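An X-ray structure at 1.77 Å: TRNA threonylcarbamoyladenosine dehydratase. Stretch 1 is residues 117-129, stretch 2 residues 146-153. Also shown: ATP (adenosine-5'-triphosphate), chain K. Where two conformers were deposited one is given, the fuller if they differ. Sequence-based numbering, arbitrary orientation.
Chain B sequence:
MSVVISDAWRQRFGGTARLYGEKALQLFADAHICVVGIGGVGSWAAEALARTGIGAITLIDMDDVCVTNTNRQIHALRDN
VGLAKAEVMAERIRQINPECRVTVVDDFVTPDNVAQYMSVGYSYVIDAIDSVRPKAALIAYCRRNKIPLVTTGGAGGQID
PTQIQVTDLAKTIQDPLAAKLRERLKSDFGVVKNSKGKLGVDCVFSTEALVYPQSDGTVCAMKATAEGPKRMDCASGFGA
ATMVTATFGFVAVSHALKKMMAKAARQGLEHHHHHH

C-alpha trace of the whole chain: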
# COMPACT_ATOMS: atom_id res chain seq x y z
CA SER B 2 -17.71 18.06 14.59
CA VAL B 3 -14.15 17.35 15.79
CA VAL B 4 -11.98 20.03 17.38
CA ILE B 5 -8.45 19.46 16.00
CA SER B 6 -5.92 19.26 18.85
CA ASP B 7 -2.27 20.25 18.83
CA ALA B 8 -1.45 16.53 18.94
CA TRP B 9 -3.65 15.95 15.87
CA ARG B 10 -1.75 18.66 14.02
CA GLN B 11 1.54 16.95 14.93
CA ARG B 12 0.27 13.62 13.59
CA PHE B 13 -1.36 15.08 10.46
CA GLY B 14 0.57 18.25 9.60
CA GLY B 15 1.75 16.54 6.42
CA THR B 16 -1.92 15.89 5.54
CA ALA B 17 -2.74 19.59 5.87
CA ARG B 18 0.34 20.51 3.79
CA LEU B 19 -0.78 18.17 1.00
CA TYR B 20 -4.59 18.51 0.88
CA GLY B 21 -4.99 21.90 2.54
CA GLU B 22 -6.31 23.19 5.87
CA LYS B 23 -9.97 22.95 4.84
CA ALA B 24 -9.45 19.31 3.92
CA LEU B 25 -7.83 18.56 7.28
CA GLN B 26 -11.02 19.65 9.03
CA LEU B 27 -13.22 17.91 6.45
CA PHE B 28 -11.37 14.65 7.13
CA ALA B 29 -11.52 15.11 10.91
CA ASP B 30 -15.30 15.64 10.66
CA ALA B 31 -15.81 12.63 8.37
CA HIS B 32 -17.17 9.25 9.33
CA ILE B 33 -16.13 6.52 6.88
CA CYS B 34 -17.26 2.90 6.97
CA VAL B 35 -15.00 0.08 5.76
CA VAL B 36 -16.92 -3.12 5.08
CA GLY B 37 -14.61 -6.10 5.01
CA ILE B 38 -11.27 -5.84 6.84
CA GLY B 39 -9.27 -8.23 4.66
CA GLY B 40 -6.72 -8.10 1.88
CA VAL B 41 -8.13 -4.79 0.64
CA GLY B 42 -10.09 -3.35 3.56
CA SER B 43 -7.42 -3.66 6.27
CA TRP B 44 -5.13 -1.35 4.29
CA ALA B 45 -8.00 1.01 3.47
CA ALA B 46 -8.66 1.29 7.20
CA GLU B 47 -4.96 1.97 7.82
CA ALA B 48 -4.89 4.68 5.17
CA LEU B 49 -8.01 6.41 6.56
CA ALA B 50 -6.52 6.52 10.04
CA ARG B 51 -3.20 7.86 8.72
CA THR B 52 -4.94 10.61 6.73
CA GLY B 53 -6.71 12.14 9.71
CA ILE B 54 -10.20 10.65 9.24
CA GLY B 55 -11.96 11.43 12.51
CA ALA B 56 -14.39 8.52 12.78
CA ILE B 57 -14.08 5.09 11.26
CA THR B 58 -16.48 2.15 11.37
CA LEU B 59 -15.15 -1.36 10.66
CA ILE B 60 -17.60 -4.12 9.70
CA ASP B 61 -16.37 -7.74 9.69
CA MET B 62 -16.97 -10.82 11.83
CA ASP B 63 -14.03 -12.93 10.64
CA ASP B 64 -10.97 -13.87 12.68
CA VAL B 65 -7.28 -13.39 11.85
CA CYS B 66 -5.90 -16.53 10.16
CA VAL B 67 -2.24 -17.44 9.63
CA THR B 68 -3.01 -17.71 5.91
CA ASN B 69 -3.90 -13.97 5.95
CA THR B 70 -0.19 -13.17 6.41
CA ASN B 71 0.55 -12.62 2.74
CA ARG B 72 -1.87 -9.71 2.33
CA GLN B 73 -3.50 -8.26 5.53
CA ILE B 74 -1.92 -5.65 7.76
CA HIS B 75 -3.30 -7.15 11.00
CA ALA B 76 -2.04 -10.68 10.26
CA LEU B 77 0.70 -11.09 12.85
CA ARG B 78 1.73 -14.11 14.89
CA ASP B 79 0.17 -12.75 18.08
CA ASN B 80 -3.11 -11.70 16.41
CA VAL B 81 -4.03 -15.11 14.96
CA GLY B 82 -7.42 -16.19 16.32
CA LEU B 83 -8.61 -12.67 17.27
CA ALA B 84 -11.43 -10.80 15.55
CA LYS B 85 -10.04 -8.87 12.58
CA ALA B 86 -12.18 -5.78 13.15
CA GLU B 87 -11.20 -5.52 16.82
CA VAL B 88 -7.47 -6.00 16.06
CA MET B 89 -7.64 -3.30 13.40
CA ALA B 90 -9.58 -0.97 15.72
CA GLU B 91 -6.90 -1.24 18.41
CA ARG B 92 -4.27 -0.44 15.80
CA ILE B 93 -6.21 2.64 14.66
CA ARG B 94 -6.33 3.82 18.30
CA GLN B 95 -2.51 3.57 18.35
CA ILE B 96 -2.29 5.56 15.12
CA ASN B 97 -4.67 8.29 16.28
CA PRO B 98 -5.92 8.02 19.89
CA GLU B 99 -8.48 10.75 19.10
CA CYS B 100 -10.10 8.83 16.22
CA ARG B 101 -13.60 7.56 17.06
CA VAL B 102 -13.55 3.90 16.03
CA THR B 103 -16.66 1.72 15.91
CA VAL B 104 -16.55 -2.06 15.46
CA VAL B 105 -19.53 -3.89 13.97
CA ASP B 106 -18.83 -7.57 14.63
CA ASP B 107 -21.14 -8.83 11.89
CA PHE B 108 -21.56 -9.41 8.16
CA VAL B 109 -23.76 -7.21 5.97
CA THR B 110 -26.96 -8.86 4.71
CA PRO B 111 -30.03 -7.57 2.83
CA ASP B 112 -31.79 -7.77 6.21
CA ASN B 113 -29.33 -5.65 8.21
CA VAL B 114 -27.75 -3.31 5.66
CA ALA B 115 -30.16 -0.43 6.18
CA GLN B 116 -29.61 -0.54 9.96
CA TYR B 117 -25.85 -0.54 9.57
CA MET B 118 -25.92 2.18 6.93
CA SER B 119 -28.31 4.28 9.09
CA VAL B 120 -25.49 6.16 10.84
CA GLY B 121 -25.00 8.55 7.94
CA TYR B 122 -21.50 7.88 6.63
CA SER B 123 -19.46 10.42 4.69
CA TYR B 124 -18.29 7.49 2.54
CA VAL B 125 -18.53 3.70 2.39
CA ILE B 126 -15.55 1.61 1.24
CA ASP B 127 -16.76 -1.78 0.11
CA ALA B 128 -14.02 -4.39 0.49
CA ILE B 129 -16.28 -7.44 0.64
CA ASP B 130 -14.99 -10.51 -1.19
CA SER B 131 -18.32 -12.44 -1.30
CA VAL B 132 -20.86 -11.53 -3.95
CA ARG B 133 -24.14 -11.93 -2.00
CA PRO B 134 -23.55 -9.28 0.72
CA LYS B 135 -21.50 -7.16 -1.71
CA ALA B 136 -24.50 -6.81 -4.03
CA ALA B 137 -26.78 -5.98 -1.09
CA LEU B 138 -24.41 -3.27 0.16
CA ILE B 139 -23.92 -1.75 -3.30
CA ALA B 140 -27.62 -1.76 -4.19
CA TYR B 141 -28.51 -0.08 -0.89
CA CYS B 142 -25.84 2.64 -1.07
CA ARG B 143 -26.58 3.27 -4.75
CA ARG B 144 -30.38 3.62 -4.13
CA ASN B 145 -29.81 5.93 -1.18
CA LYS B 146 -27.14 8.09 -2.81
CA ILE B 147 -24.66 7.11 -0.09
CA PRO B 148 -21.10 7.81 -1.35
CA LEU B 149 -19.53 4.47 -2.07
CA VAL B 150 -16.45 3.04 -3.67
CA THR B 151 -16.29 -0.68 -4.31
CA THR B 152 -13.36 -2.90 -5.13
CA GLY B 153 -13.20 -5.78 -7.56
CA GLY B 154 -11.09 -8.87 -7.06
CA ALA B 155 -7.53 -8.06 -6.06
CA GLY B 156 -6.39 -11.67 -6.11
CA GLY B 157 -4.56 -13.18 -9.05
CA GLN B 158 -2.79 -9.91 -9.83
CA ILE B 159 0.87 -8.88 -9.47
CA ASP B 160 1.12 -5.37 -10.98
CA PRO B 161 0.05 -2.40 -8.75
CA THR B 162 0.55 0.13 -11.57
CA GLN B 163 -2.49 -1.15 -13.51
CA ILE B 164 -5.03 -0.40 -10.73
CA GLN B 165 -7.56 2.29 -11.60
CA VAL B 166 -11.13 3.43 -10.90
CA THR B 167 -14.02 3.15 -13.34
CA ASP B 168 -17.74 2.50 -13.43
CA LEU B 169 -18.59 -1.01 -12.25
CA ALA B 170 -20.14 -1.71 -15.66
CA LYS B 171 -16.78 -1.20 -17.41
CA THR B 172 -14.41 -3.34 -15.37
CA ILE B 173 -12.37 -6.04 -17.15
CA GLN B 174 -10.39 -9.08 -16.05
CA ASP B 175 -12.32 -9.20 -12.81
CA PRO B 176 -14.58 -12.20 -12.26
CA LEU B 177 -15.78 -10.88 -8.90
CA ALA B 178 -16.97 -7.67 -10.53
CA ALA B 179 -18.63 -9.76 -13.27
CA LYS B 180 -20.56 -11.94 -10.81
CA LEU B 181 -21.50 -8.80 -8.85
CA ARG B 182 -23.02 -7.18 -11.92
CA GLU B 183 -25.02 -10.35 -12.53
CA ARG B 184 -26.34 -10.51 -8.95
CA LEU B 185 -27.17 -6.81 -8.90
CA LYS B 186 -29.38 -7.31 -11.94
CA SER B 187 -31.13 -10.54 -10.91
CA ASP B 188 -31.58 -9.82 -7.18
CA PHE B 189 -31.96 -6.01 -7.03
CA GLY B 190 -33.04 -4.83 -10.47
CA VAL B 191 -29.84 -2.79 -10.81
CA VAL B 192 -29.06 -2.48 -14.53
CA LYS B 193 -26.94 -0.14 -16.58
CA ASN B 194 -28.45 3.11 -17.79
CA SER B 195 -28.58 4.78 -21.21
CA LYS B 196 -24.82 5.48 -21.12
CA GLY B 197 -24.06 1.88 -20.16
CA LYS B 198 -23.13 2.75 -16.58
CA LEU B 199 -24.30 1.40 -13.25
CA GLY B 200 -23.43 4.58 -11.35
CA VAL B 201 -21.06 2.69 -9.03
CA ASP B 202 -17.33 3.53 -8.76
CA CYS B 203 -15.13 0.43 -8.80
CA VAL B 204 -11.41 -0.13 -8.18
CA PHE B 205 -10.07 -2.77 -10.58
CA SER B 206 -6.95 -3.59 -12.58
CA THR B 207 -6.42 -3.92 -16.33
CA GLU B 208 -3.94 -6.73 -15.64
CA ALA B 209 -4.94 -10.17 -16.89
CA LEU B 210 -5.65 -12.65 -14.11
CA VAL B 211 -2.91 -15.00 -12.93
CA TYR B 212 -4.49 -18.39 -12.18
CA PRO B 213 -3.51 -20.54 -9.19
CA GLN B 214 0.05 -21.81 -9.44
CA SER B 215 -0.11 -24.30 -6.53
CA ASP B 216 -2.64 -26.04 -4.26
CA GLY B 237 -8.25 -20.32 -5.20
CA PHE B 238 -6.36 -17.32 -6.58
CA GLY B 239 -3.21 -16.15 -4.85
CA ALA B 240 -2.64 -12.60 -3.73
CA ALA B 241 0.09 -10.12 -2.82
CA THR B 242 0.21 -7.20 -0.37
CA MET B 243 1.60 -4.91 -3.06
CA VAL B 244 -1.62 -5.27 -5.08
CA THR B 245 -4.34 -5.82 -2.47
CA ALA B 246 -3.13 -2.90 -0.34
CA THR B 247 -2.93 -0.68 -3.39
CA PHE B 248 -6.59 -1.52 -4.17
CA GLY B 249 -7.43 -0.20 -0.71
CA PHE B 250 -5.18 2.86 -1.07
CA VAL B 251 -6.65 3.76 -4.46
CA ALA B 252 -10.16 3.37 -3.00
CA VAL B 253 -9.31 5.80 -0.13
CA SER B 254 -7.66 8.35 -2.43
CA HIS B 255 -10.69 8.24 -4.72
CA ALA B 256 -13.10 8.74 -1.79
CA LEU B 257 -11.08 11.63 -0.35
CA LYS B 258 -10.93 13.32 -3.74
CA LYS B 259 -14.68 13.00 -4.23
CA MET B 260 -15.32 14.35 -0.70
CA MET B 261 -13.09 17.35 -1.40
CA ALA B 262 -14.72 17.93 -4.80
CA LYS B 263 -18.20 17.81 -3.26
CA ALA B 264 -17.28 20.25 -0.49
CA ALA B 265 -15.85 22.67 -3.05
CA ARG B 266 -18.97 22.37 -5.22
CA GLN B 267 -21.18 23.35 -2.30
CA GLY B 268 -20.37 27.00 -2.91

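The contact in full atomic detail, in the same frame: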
# COMPACT_ATOMS: atom_id res chain seq x y z
N TYR B 117 -27.25 -0.90 9.43
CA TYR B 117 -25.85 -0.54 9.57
C TYR B 117 -25.53 0.73 8.78
O TYR B 117 -24.70 1.53 9.22
CB TYR B 117 -24.97 -1.72 9.15
CG TYR B 117 -24.98 -2.85 10.17
CD1 TYR B 117 -25.03 -2.58 11.52
CD2 TYR B 117 -24.94 -4.18 9.77
CE1 TYR B 117 -25.04 -3.58 12.45
CE2 TYR B 117 -24.93 -5.19 10.70
CZ TYR B 117 -24.99 -4.88 12.05
OH TYR B 117 -25.00 -5.86 13.01
N MET B 118 -26.22 0.98 7.69
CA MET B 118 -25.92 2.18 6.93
C MET B 118 -26.67 3.40 7.48
O MET B 118 -26.47 4.51 6.98
CB MET B 118 -26.26 1.98 5.45
CG MET B 118 -25.36 0.98 4.76
SD MET B 118 -23.60 1.41 4.78
CE MET B 118 -22.94 0.06 5.75
N SER B 119 -27.43 3.23 8.57
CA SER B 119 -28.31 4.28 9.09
C SER B 119 -27.56 5.36 9.85
O SER B 119 -28.15 6.39 10.16
CB SER B 119 -29.37 3.66 10.04
OG SER B 119 -30.12 2.65 9.40
N VAL B 120 -26.26 5.17 10.10
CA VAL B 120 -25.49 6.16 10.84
C VAL B 120 -25.23 7.42 10.04
O VAL B 120 -25.01 8.48 10.64
CB VAL B 120 -24.15 5.52 11.28
CG1 VAL B 120 -23.24 6.55 11.96
CG2 VAL B 120 -24.39 4.32 12.18
N GLY B 121 -25.29 7.36 8.71
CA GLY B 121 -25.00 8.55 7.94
C GLY B 121 -23.51 8.72 7.68
O GLY B 121 -22.87 9.64 8.20
N TYR B 122 -22.94 7.83 6.90
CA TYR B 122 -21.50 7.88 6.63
C TYR B 122 -21.18 8.94 5.59
O TYR B 122 -21.93 9.13 4.63
CB TYR B 122 -21.02 6.53 6.15
CG TYR B 122 -21.18 5.47 7.20
CD1 TYR B 122 -20.46 5.54 8.39
CD2 TYR B 122 -22.03 4.40 7.02
CE1 TYR B 122 -20.61 4.59 9.36
CE2 TYR B 122 -22.18 3.44 7.99
CZ TYR B 122 -21.47 3.53 9.15
OH TYR B 122 -21.63 2.56 10.11
N SER B 123 -20.02 9.59 5.76
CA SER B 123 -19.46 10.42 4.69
C SER B 123 -19.10 9.60 3.46
O SER B 123 -19.14 10.12 2.34
CB SER B 123 -18.20 11.14 5.17
OG SER B 123 -18.37 11.71 6.45
N TYR B 124 -18.70 8.35 3.64
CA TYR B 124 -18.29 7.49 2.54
C TYR B 124 -18.33 6.05 3.04
O TYR B 124 -18.04 5.78 4.20
CB TYR B 124 -16.87 7.81 2.02
CG TYR B 124 -16.84 8.05 0.52
CD1 TYR B 124 -16.78 6.98 -0.39
CD2 TYR B 124 -16.88 9.32 0.02
CE1 TYR B 124 -16.77 7.22 -1.76
CE2 TYR B 124 -16.89 9.57 -1.32
CZ TYR B 124 -16.81 8.52 -2.21
OH TYR B 124 -16.86 8.81 -3.54
N VAL B 125 -18.62 5.13 2.12
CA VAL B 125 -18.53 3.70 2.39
C VAL B 125 -17.48 3.10 1.45
O VAL B 125 -17.53 3.32 0.24
CB VAL B 125 -19.89 3.00 2.22
CG1 VAL B 125 -19.77 1.49 2.46
CG2 VAL B 125 -20.92 3.61 3.21
N ILE B 126 -16.55 2.34 2.01
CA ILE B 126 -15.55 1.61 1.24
C ILE B 126 -15.91 0.13 1.31
O ILE B 126 -15.92 -0.50 2.39
CB ILE B 126 -14.13 1.89 1.75
CG1 ILE B 126 -13.80 3.38 1.60
CG2 ILE B 126 -13.11 1.02 0.99
CD1 ILE B 126 -12.47 3.76 2.10
N ASP B 127 -16.29 -0.41 0.18
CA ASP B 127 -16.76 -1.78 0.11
C ASP B 127 -15.59 -2.67 -0.28
O ASP B 127 -15.13 -2.64 -1.42
CB ASP B 127 -17.90 -1.92 -0.88
CG ASP B 127 -18.07 -3.33 -1.34
OD1 ASP B 127 -17.88 -4.21 -0.48
OD2 ASP B 127 -18.41 -3.57 -2.51
N ALA B 128 -15.15 -3.48 0.68
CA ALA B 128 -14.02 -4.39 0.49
C ALA B 128 -14.46 -5.82 0.80
O ALA B 128 -13.69 -6.63 1.33
CB ALA B 128 -12.85 -3.97 1.36
N ILE B 129 -15.70 -6.12 0.46
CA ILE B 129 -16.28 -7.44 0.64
C ILE B 129 -15.81 -8.33 -0.50
O ILE B 129 -15.83 -7.93 -1.67
CB ILE B 129 -17.82 -7.35 0.68
CG1 ILE B 129 -18.32 -6.56 1.91
CG2 ILE B 129 -18.46 -8.71 0.66
CD1 ILE B 129 -19.79 -6.13 1.80
N LYS B 146 -28.11 7.06 -2.49
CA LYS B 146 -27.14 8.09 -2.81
C LYS B 146 -26.09 8.24 -1.70
O LYS B 146 -25.64 9.34 -1.38
CB LYS B 146 -27.85 9.41 -3.08
CG LYS B 146 -28.88 9.27 -4.21
CD LYS B 146 -29.58 10.58 -4.53
CE LYS B 146 -30.56 10.46 -5.70
NZ LYS B 146 -31.68 9.51 -5.47
N ILE B 147 -25.73 7.12 -1.09
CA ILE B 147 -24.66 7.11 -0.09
C ILE B 147 -23.33 7.00 -0.84
O ILE B 147 -23.18 6.08 -1.66
CB ILE B 147 -24.85 5.94 0.87
CG1 ILE B 147 -26.18 6.06 1.65
CG2 ILE B 147 -23.62 5.79 1.78
CD1 ILE B 147 -26.47 4.87 2.49
N PRO B 148 -22.37 7.91 -0.62
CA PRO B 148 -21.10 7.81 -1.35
C PRO B 148 -20.41 6.49 -1.08
O PRO B 148 -20.24 6.07 0.07
CB PRO B 148 -20.27 9.00 -0.82
CG PRO B 148 -21.31 9.97 -0.30
CD PRO B 148 -22.42 9.10 0.25
N LEU B 149 -20.06 5.82 -2.14
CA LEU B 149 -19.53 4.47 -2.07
C LEU B 149 -18.43 4.30 -3.09
O LEU B 149 -18.54 4.78 -4.22
CB LEU B 149 -20.62 3.44 -2.38
CG LEU B 149 -20.22 1.99 -2.64
CD1 LEU B 149 -19.99 1.30 -1.36
CD2 LEU B 149 -21.29 1.31 -3.46
N VAL B 150 -17.41 3.57 -2.71
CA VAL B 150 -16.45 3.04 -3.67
C VAL B 150 -16.31 1.56 -3.40
O VAL B 150 -16.17 1.13 -2.25
CB VAL B 150 -15.09 3.78 -3.64
CG1 VAL B 150 -14.45 3.82 -2.25
CG2 VAL B 150 -14.14 3.17 -4.69
N THR B 151 -16.42 0.76 -4.45
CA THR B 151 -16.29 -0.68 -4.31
C THR B 151 -14.98 -1.11 -4.96
O THR B 151 -14.31 -0.35 -5.65
CB THR B 151 -17.50 -1.42 -4.93
OG1 THR B 151 -17.42 -2.84 -4.62
CG2 THR B 151 -17.53 -1.26 -6.44
N THR B 152 -14.61 -2.34 -4.67
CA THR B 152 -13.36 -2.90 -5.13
C THR B 152 -13.67 -4.24 -5.78
O THR B 152 -14.46 -5.02 -5.25
CB THR B 152 -12.34 -3.05 -3.98
OG1 THR B 152 -12.92 -3.76 -2.89
CG2 THR B 152 -11.88 -1.67 -3.45
N GLY B 153 -13.09 -4.48 -6.95
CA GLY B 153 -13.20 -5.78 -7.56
C GLY B 153 -12.24 -6.76 -6.90
O GLY B 153 -11.72 -6.52 -5.81
PG ATP K . -10.00 -16.35 3.60
O1G ATP K . -8.98 -17.37 3.17
O2G ATP K . -10.16 -16.22 5.10
O3G ATP K . -11.28 -16.39 2.81
PB ATP K . -10.04 -13.52 3.32
O1B ATP K . -11.47 -13.63 2.85
O2B ATP K . -9.68 -12.88 4.65
O3B ATP K . -9.31 -14.95 3.18
PA ATP K . -9.70 -11.38 1.52
O1A ATP K . -10.57 -11.81 0.34
O2A ATP K . -8.45 -10.59 1.25
O3A ATP K . -9.20 -12.73 2.21
O5' ATP K . -10.59 -10.62 2.66
C5' ATP K . -12.00 -10.36 2.54
C4' ATP K . -12.68 -9.81 3.81
O4' ATP K . -14.04 -9.34 3.57
C3' ATP K . -12.78 -10.86 4.91
O3' ATP K . -12.17 -10.42 6.13
C2' ATP K . -14.28 -11.05 5.10
O2' ATP K . -14.61 -11.40 6.43
C1' ATP K . -14.87 -9.71 4.70
N9 ATP K . -16.35 -9.83 4.49
C8 ATP K . -16.90 -10.78 3.69
N7 ATP K . -18.26 -10.70 3.66
C5 ATP K . -18.60 -9.69 4.47
C6 ATP K . -19.88 -9.10 4.85
N6 ATP K . -21.01 -9.62 4.37
N1 ATP K . -19.90 -8.07 5.70
C2 ATP K . -18.75 -7.57 6.21
N3 ATP K . -17.53 -8.07 5.90
C4 ATP K . -17.37 -9.12 5.03
O HOH W 1 -17.03 6.76 -5.22

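The shortest polar contact between the two stretches joins the side chains of Asp127 and Thr151, where Thr151 OG1 donates a very short hydrogen bond of 2.4 Å to Asp127 OD2. The other carboxylate oxygen turns back on its own stretch: Ile129 N donates to Asp127 OD1 at 3.0 Å, so the carboxylate ties the neighboring strand to the segment that follows its own. A second threonine hydroxyl bonds to the backbone, with Thr152 OG1 donating to Asp127 O at 2.9 Å.

Behind these side-chain bonds lies a parallel pairing of strands 124-127 and 149-152, whose axes diverge by only 8° and approach to 4.8 Å. Val125 bonds through both of its backbone polar groups, its N donating to Pro148 O (2.8 Å) and its O accepting from Val150 N (3.0 Å). Val150 O then receives Asp127 N at 2.9 Å in an almost linear bond, with an angle of 178° at the hydrogen. The alternation is that of a parallel ladder, and the CA of Leu149 also lies 3.3 Å from Val125 O in a CA-H...O contact.

Side chains pack on both faces of this ladder. On the face carrying Val125 and Leu149, Val125 CG1 meets Leu149 CD1 at 3.8 Å, while Val125 CG2 reaches Ile147 CG2, also at 3.8 Å. On the face of Ile126 and Val150, the CG1 atoms of these two residues are 3.9 Å apart. Pro148 CB sits over one face of the Tyr124 ring, 3.5 Å from its centroid and 14° off the normal, a CH-pi contact. The same tyrosine reaches the second strand through water 1, which accepts from Tyr124 OH and donates to Leu149 O, each at 2.7 Å. Farther out, Met118 CB touches Ile147 CD1 at 4.1 Å.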